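Local coordinates for protein rRNA N-glycosidase (Bougainvillea spectabilis, PDB 3CTK) that belongs to the ribosome-inactivating proteins, a toxin family found in many plants and named for its effect on ribosomes, at residues 167-172 against 239-244; 126-131 against 156-161. One frame throughout, in Å; residues are numbered along the deposited sequence.

Overall arrangement
Both contacts draw on helix 149-168, the long helix buried in the middle of this ribosome-inactivating protein, and their centres lie about 17 Å apart. Contact 2 comes first along the chain and is complete before contact 1 opens: the loop 126-131, between helices 114-121 and 132-142, packs on the middle of the long helix at 156-161. Contact 1 sits where that helix ends and helix 170-180 begins, and there the chain meets 239-244, in the loop after helix 234-237. Ile172 and Gln161 touch, so the two sites adjoin. Together they tie the central helix to a preceding loop and to the C-terminal part of the chain.

Contact 1 (167-172 against 239-244); sequences ARFKYI and PDMGIL
Arg168 O receives two backbone N-H groups of the facing loop, from Gly242 N at 2.7 Å and Ile243 N at 3.2 Å. Both donors come from the same face of the carbonyl, well above its plane. Glycine suits this spot: a side chain would run into Ala167 O, and without one the Gly242 CA approaches that oxygen to 3.5 Å in a CA-H...O contact. Phe169 and Met241 run side by side in a Met-aromatic contact: the methionine, bent at chi2 (-51°) and chi3 (-69°), brings SD to 4.7 Å from the ring centroid, oblique to the ring, and CE to 3.6 Å from Phe169 CE1. Asp240 O lies at the ring edge and accepts a weak hydrogen bond from Tyr171 N at 3.3 Å. The extended Lys170 chain lays its methylenes along Met241 O, and a water joins Lys170 NZ to the same oxygen, which suits a long side chain at the surface. Further out, Lys190 forms a salt bridge with Asp240 OD2 and a cation-pi contact with Tyr171; Arg168 pairs with Glu165 in a salt bridge and with Trp198 in a cation-pi contact, and Trp198 also meets the Phe169 ring. The arrangement is a helix-helix junction, Phe169 at the N-cap position of helix 170-180, bound to the C-terminal region of the ribosome-inactivating protein fold.

Contact 2 (126-131 against 156-161); sequences KDLELG and FLIVIQ
Leu128 and Leu130 reach from the loop 126-131 onto the side of helix 149-168 at residues 156-161, a loop-on-helix packing within the helical core of the ribosome-inactivating protein fold. The interaction is mainly apolar, and no hydrogen bond joins the two segments. Leu128 has CG anti to its backbone N (chi1 -174°), which carries CD2 to the helix, where it touches Leu157 CB at 3.6 Å and Ile158 CG1 at 3.7 Å. Leucine suits the place because its methyl end is compact and apolar. Its side chain meets that of Ile158 at about a right angle. Leu130 CD2 rests against the helix backbone at Ile158 CA, 3.9 Å away, and against the branch methyl CG2 of the same isoleucine. The beta-branched Ile158 therefore serves both leucines, offering CG1 to one and CG2 to the other. Leu130 also crosses the Gln161 side chain, its CD1 lying 4.1 Å from Gln161 CB. Beyond the segments, Leu157 packs on Leu117 and Ala121 of helix 114-121, and Ile158 on Leu135 and Ser138 of helix 132-142. The Glu129 side chain leaves the backbone away from helix 149-168, and its OE2 forms a salt bridge with Lys134 NZ, as fits a partly exposed carboxylate. Its backbone still takes part, for Glu129 O lies 4.1 Å from the terminal methyl, Ile158 CD1.

Contact 1 (167-172 against 239-244)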
ATOM      1  N   ALA A 167       1.699  -5.576   1.517  1.00  4.95           N
ATOM      2  CA  ALA A 167       2.889  -5.605   2.357  1.00  4.97           C
ATOM      3  C   ALA A 167       2.458  -5.763   3.818  1.00  4.91           C
ATOM      4  O   ALA A 167       3.052  -6.531   4.575  1.00  3.85           O
ATOM      5  CB  ALA A 167       3.687  -4.313   2.181  1.00  5.18           C
ATOM      6  N   ARG A 168       1.411  -5.039   4.199  1.00  4.05           N
ATOM      7  CA  ARG A 168       0.902  -5.084   5.564  1.00  4.28           C
ATOM      8  C   ARG A 168       0.254  -6.416   5.929  1.00  5.11           C
ATOM      9  O   ARG A 168       0.411  -6.900   7.051  1.00  5.77           O
ATOM     10  CB  ARG A 168      -0.149  -3.990   5.784  1.00  3.16           C
ATOM     11  CG  ARG A 168       0.344  -2.552   5.731  1.00  3.69           C
ATOM     12  CD  ARG A 168      -0.861  -1.613   5.760  1.00  5.19           C
ATOM     13  NE  ARG A 168      -0.500  -0.200   5.856  1.00  8.92           N
ATOM     14  CZ  ARG A 168      -1.121   0.767   5.186  1.00 14.85           C
ATOM     15  NH1 ARG A 168      -2.122   0.463   4.368  1.00 17.15           N
ATOM     16  NH2 ARG A 168      -0.755   2.036   5.339  1.00 12.61           N
ATOM     17  N   PHE A 169      -0.468  -6.996   4.973  1.00  4.78           N
ATOM     18  CA  PHE A 169      -1.218  -8.233   5.194  1.00  4.49           C
ATOM     19  C   PHE A 169      -0.919  -9.401   4.260  1.00  5.07           C
ATOM     20  O   PHE A 169      -1.182  -9.326   3.057  1.00  4.88           O
ATOM     21  CB  PHE A 169      -2.719  -7.930   5.091  1.00  4.56           C
ATOM     22  CG  PHE A 169      -3.213  -6.934   6.094  1.00  4.42           C
ATOM     23  CD1 PHE A 169      -3.506  -7.327   7.395  1.00  4.73           C
ATOM     24  CD2 PHE A 169      -3.402  -5.599   5.737  1.00  4.03           C
ATOM     25  CE1 PHE A 169      -3.985  -6.407   8.330  1.00  3.65           C
ATOM     26  CE2 PHE A 169      -3.880  -4.668   6.666  1.00  3.58           C
ATOM     27  CZ  PHE A 169      -4.173  -5.074   7.964  1.00  4.27           C
ATOM     28  N   LYS A 170      -0.400 -10.493   4.813  1.00  5.45           N
ATOM     29  CA  LYS A 170      -0.128 -11.675   4.002  1.00  6.70           C
ATOM     30  C   LYS A 170      -1.416 -12.180   3.348  1.00  6.39           C
ATOM     31  O   LYS A 170      -1.380 -12.727   2.246  1.00  7.56           O
ATOM     32  CB  LYS A 170       0.474 -12.792   4.859  1.00  8.53           C
ATOM     33  CG  LYS A 170       1.920 -12.554   5.259  1.00 11.38           C
ATOM     34  CD  LYS A 170       2.455 -13.718   6.081  1.00 15.09           C
ATOM     35  CE  LYS A 170       3.924 -13.526   6.416  1.00 17.46           C
ATOM     36  NZ  LYS A 170       4.451 -14.651   7.239  1.00 19.33           N
ATOM     37  N   TYR A 171      -2.551 -11.995   4.024  1.00  5.79           N
ATOM     38  CA  TYR A 171      -3.833 -12.437   3.478  1.00  5.48           C
ATOM     39  C   TYR A 171      -4.115 -11.746   2.147  1.00  6.36           C
ATOM     40  O   TYR A 171      -4.533 -12.385   1.174  1.00  4.87           O
ATOM     41  CB  TYR A 171      -4.988 -12.129   4.437  1.00  7.02           C
ATOM     42  CG  TYR A 171      -6.326 -12.576   3.885  1.00  7.12           C
ATOM     43  CD1 TYR A 171      -6.706 -13.919   3.929  1.00  7.33           C
ATOM     44  CD2 TYR A 171      -7.180 -11.671   3.255  1.00  8.19           C
ATOM     45  CE1 TYR A 171      -7.901 -14.348   3.358  1.00  8.01           C
ATOM     46  CE2 TYR A 171      -8.380 -12.092   2.678  1.00  8.39           C
ATOM     47  CZ  TYR A 171      -8.731 -13.430   2.733  1.00  8.93           C
ATOM     48  OH  TYR A 171      -9.907 -13.851   2.157  1.00 10.30           O
ATOM     49  N   ILE A 172      -3.892 -10.435   2.112  1.00  5.52           N
ATOM     50  CA  ILE A 172      -4.122  -9.658   0.903  1.00  4.92           C
ATOM     51  C   ILE A 172      -3.096 -10.041  -0.162  1.00  5.71           C
ATOM     52  O   ILE A 172      -3.428 -10.149  -1.340  1.00  7.12           O
ATOM     53  CB  ILE A 172      -4.067  -8.135   1.205  1.00  4.29           C
ATOM     54  CG1 ILE A 172      -5.187  -7.778   2.187  1.00  4.86           C
ATOM     55  CG2 ILE A 172      -4.226  -7.325  -0.081  1.00  4.65           C
ATOM     56  CD1 ILE A 172      -5.283  -6.289   2.525  1.00  3.49           C
ATOM     57  N   PRO A 239      -1.203 -15.262  11.234  1.00  8.67           N
ATOM     58  CA  PRO A 239      -0.947 -15.793   9.887  1.00  8.54           C
ATOM     59  C   PRO A 239      -1.318 -14.842   8.745  1.00  7.93           C
ATOM     60  O   PRO A 239      -0.815 -14.985   7.629  1.00  8.62           O
ATOM     61  CB  PRO A 239      -1.782 -17.072   9.853  1.00  9.05           C
ATOM     62  CG  PRO A 239      -1.831 -17.486  11.299  1.00  9.57           C
ATOM     63  CD  PRO A 239      -2.074 -16.174  11.997  1.00  9.65           C
ATOM     64  N   ASP A 240      -2.207 -13.890   9.014  1.00  6.66           N
ATOM     65  CA  ASP A 240      -2.624 -12.936   7.987  1.00  7.09           C
ATOM     66  C   ASP A 240      -1.777 -11.667   7.974  1.00  6.79           C
ATOM     67  O   ASP A 240      -1.923 -10.832   7.079  1.00  6.73           O
ATOM     68  CB  ASP A 240      -4.091 -12.533   8.185  1.00  7.47           C
ATOM     69  CG  ASP A 240      -5.051 -13.692   8.021  1.00 11.57           C
ATOM     70  OD1 ASP A 240      -4.837 -14.524   7.114  1.00 14.85           O
ATOM     71  OD2 ASP A 240      -6.031 -13.759   8.790  1.00 13.84           O
ATOM     72  N   MET A 241      -0.891 -11.521   8.954  1.00  5.96           N
ATOM     73  CA  MET A 241      -0.064 -10.315   9.059  1.00  4.72           C
ATOM     74  C   MET A 241       1.285 -10.349   8.347  1.00  5.58           C
ATOM     75  O   MET A 241       2.019 -11.336   8.424  1.00  5.97           O
ATOM     76  CB  MET A 241       0.178  -9.976  10.529  1.00  4.54           C
ATOM     77  CG  MET A 241      -1.083  -9.800  11.354  1.00  5.60           C
ATOM     78  SD  MET A 241      -2.274  -8.656  10.616  1.00  8.49           S
ATOM     79  CE  MET A 241      -1.429  -7.083  10.779  1.00  8.63           C
ATOM     80  N   GLY A 242       1.602  -9.246   7.669  1.00  4.01           N
ATOM     81  CA  GLY A 242       2.867  -9.121   6.964  1.00  5.77           C
ATOM     82  C   GLY A 242       3.827  -8.245   7.758  1.00  5.24           C
ATOM     83  O   GLY A 242       5.000  -8.580   7.932  1.00  6.84           O
ATOM     84  N   ILE A 243       3.328  -7.106   8.224  1.00  4.24           N
ATOM     85  CA  ILE A 243       4.125  -6.184   9.037  1.00  3.94           C
ATOM     86  C   ILE A 243       3.158  -5.317   9.841  1.00  5.28           C
ATOM     87  O   ILE A 243       2.117  -4.893   9.326  1.00  5.97           O
ATOM     88  CB  ILE A 243       5.057  -5.283   8.173  1.00  4.68           C
ATOM     89  CG1 ILE A 243       5.882  -4.371   9.087  1.00  4.62           C
ATOM     90  CG2 ILE A 243       4.240  -4.447   7.200  1.00  6.42           C
ATOM     91  CD1 ILE A 243       7.020  -3.640   8.378  1.00  4.78           C
ATOM     92  N   LEU A 244       3.496  -5.083  11.107  1.00  4.37           N
ATOM     93  CA  LEU A 244       2.656  -4.290  12.001  1.00  5.15           C
ATOM     94  C   LEU A 244       3.055  -2.827  12.079  1.00  5.04           C
ATOM     95  O   LEU A 244       4.197  -2.457  11.795  1.00  5.20           O
ATOM     96  CB  LEU A 244       2.697  -4.859  13.424  1.00  6.81           C
ATOM     97  CG  LEU A 244       2.375  -6.342  13.636  1.00  9.73           C
ATOM     98  CD1 LEU A 244       2.400  -6.652  15.126  1.00 11.45           C
ATOM     99  CD2 LEU A 244       1.019  -6.673  13.048  1.00 10.79           C
TER
HETATM  100  O   HOH W   1       2.871 -13.849   9.541  1.00 16.44           O

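Contact 2 (126-131 against 156-161)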
ATOM      1  N   LYS A 126     -14.958  -1.806  -3.317  1.00  9.19           N
ATOM      2  CA  LYS A 126     -15.614  -3.080  -3.586  1.00 10.01           C
ATOM      3  C   LYS A 126     -15.961  -3.296  -5.058  1.00 10.21           C
ATOM      4  O   LYS A 126     -16.140  -4.437  -5.488  1.00  9.70           O
ATOM      5  CB  LYS A 126     -16.883  -3.215  -2.741  1.00 12.81           C
ATOM      6  CG  LYS A 126     -18.020  -2.306  -3.172  1.00 15.46           C
ATOM      7  CD  LYS A 126     -19.256  -2.535  -2.318  1.00 21.39           C
ATOM      8  CE  LYS A 126     -20.421  -1.688  -2.801  1.00 23.69           C
ATOM      9  NZ  LYS A 126     -20.120  -0.233  -2.724  1.00 27.36           N
ATOM     10  N   ASP A 127     -16.046  -2.211  -5.827  1.00  9.48           N
ATOM     11  CA  ASP A 127     -16.387  -2.302  -7.248  1.00 10.13           C
ATOM     12  C   ASP A 127     -15.219  -2.106  -8.211  1.00 10.87           C
ATOM     13  O   ASP A 127     -15.389  -2.234  -9.425  1.00 10.64           O
ATOM     14  CB  ASP A 127     -17.478  -1.283  -7.599  1.00 11.44           C
ATOM     15  CG  ASP A 127     -18.725  -1.455  -6.763  1.00 14.08           C
ATOM     16  OD1 ASP A 127     -19.182  -2.606  -6.626  1.00 16.38           O
ATOM     17  OD2 ASP A 127     -19.252  -0.443  -6.251  1.00 14.38           O
ATOM     18  N   LEU A 128     -14.040  -1.795  -7.684  1.00  9.20           N
ATOM     19  CA  LEU A 128     -12.873  -1.574  -8.533  1.00  9.38           C
ATOM     20  C   LEU A 128     -11.999  -2.820  -8.644  1.00 10.21           C
ATOM     21  O   LEU A 128     -11.465  -3.308  -7.648  1.00  8.84           O
ATOM     22  CB  LEU A 128     -12.042  -0.407  -7.990  1.00  8.85           C
ATOM     23  CG  LEU A 128     -10.861   0.042  -8.854  1.00 10.77           C
ATOM     24  CD1 LEU A 128     -11.374   0.538 -10.200  1.00 12.29           C
ATOM     25  CD2 LEU A 128     -10.095   1.151  -8.143  1.00 12.16           C
ATOM     26  N   GLU A 129     -11.844  -3.323  -9.865  1.00  9.46           N
ATOM     27  CA  GLU A 129     -11.048  -4.521 -10.101  1.00  9.98           C
ATOM     28  C   GLU A 129      -9.559  -4.302  -9.876  1.00  8.77           C
ATOM     29  O   GLU A 129      -8.998  -3.290 -10.289  1.00  8.59           O
ATOM     30  CB  GLU A 129     -11.267  -5.025 -11.524  1.00 13.35           C
ATOM     31  CG  GLU A 129     -12.726  -5.174 -11.901  1.00 18.40           C
ATOM     32  CD  GLU A 129     -12.904  -5.652 -13.325  1.00 21.28           C
ATOM     33  OE1 GLU A 129     -12.854  -6.880 -13.550  1.00 23.55           O
ATOM     34  OE2 GLU A 129     -13.081  -4.795 -14.219  1.00 23.95           O
ATOM     35  N   LEU A 130      -8.933  -5.269  -9.216  1.00  6.69           N
ATOM     36  CA  LEU A 130      -7.507  -5.229  -8.927  1.00  6.50           C
ATOM     37  C   LEU A 130      -6.827  -6.316  -9.757  1.00  6.90           C
ATOM     38  O   LEU A 130      -7.479  -7.250 -10.227  1.00  6.64           O
ATOM     39  CB  LEU A 130      -7.266  -5.490  -7.440  1.00  5.64           C
ATOM     40  CG  LEU A 130      -7.972  -4.544  -6.465  1.00  6.46           C
ATOM     41  CD1 LEU A 130      -7.741  -5.020  -5.034  1.00  8.30           C
ATOM     42  CD2 LEU A 130      -7.446  -3.130  -6.650  1.00  6.58           C
ATOM     43  N   GLY A 131      -5.516  -6.196  -9.923  1.00  6.39           N
ATOM     44  CA  GLY A 131      -4.782  -7.175 -10.701  1.00  7.45           C
ATOM     45  C   GLY A 131      -3.683  -6.515 -11.503  1.00  7.29           C
ATOM     46  O   GLY A 131      -3.705  -5.306 -11.714  1.00  7.46           O
ATOM     47  N   PHE A 156      -4.258   5.291  -7.752  1.00  4.01           N
ATOM     48  CA  PHE A 156      -3.887   5.197  -6.342  1.00  4.34           C
ATOM     49  C   PHE A 156      -4.643   4.077  -5.635  1.00  5.07           C
ATOM     50  O   PHE A 156      -4.055   3.309  -4.881  1.00  5.10           O
ATOM     51  CB  PHE A 156      -4.126   6.531  -5.619  1.00  4.35           C
ATOM     52  CG  PHE A 156      -3.007   7.526  -5.794  1.00  4.52           C
ATOM     53  CD1 PHE A 156      -3.236   8.759  -6.397  1.00  5.08           C
ATOM     54  CD2 PHE A 156      -1.721   7.227  -5.350  1.00  7.04           C
ATOM     55  CE1 PHE A 156      -2.203   9.680  -6.554  1.00  6.20           C
ATOM     56  CE2 PHE A 156      -0.680   8.141  -5.504  1.00  7.89           C
ATOM     57  CZ  PHE A 156      -0.921   9.371  -6.108  1.00  5.25           C
ATOM     58  N   LEU A 157      -5.945   3.978  -5.878  1.00  5.60           N
ATOM     59  CA  LEU A 157      -6.740   2.933  -5.237  1.00  4.64           C
ATOM     60  C   LEU A 157      -6.201   1.547  -5.561  1.00  4.97           C
ATOM     61  O   LEU A 157      -6.115   0.685  -4.684  1.00  4.74           O
ATOM     62  CB  LEU A 157      -8.209   3.035  -5.670  1.00  5.52           C
ATOM     63  CG  LEU A 157      -8.972   4.222  -5.072  1.00  5.84           C
ATOM     64  CD1 LEU A 157     -10.340   4.365  -5.723  1.00  7.17           C
ATOM     65  CD2 LEU A 157      -9.107   4.015  -3.572  1.00  7.01           C
ATOM     66  N   ILE A 158      -5.832   1.333  -6.819  1.00  3.68           N
ATOM     67  CA  ILE A 158      -5.315   0.034  -7.229  1.00  3.92           C
ATOM     68  C   ILE A 158      -3.922  -0.243  -6.669  1.00  4.81           C
ATOM     69  O   ILE A 158      -3.691  -1.289  -6.060  1.00  4.24           O
ATOM     70  CB  ILE A 158      -5.293  -0.088  -8.773  1.00  3.95           C
ATOM     71  CG1 ILE A 158      -6.725   0.034  -9.312  1.00  2.42           C
ATOM     72  CG2 ILE A 158      -4.668  -1.423  -9.189  1.00  3.48           C
ATOM     73  CD1 ILE A 158      -6.824   0.095 -10.828  1.00  5.25           C
ATOM     74  N   VAL A 159      -3.001   0.699  -6.840  1.00  3.63           N
ATOM     75  CA  VAL A 159      -1.637   0.487  -6.364  1.00  3.80           C
ATOM     76  C   VAL A 159      -1.513   0.417  -4.839  1.00  4.76           C
ATOM     77  O   VAL A 159      -0.708  -0.360  -4.315  1.00  5.20           O
ATOM     78  CB  VAL A 159      -0.674   1.569  -6.924  1.00  5.75           C
ATOM     79  CG1 VAL A 159      -0.759   2.845  -6.100  1.00  5.18           C
ATOM     80  CG2 VAL A 159       0.753   1.026  -6.948  1.00  5.04           C
ATOM     81  N   ILE A 160      -2.306   1.206  -4.122  1.00  3.83           N
ATOM     82  CA  ILE A 160      -2.242   1.181  -2.663  1.00  4.43           C
ATOM     83  C   ILE A 160      -2.629  -0.198  -2.127  1.00  5.16           C
ATOM     84  O   ILE A 160      -1.990  -0.725  -1.211  1.00  4.98           O
ATOM     85  CB  ILE A 160      -3.171   2.254  -2.035  1.00  4.24           C
ATOM     86  CG1 ILE A 160      -2.571   3.648  -2.259  1.00  5.11           C
ATOM     87  CG2 ILE A 160      -3.359   1.980  -0.552  1.00  3.77           C
ATOM     88  CD1 ILE A 160      -3.484   4.795  -1.856  1.00  8.67           C
ATOM     89  N   GLN A 161      -3.667  -0.792  -2.701  1.00  3.09           N
ATOM     90  CA  GLN A 161      -4.102  -2.105  -2.244  1.00  4.40           C
ATOM     91  C   GLN A 161      -3.167  -3.237  -2.683  1.00  4.83           C
ATOM     92  O   GLN A 161      -2.896  -4.156  -1.909  1.00  5.60           O
ATOM     93  CB  GLN A 161      -5.523  -2.381  -2.732  1.00  5.03           C
ATOM     94  CG  GLN A 161      -6.535  -1.331  -2.297  1.00  5.13           C
ATOM     95  CD  GLN A 161      -7.948  -1.718  -2.677  1.00  6.56           C
ATOM     96  OE1 GLN A 161      -8.553  -2.582  -2.048  1.00  7.48           O
ATOM     97  NE2 GLN A 161      -8.475  -1.091  -3.724  1.00  5.12           N
TER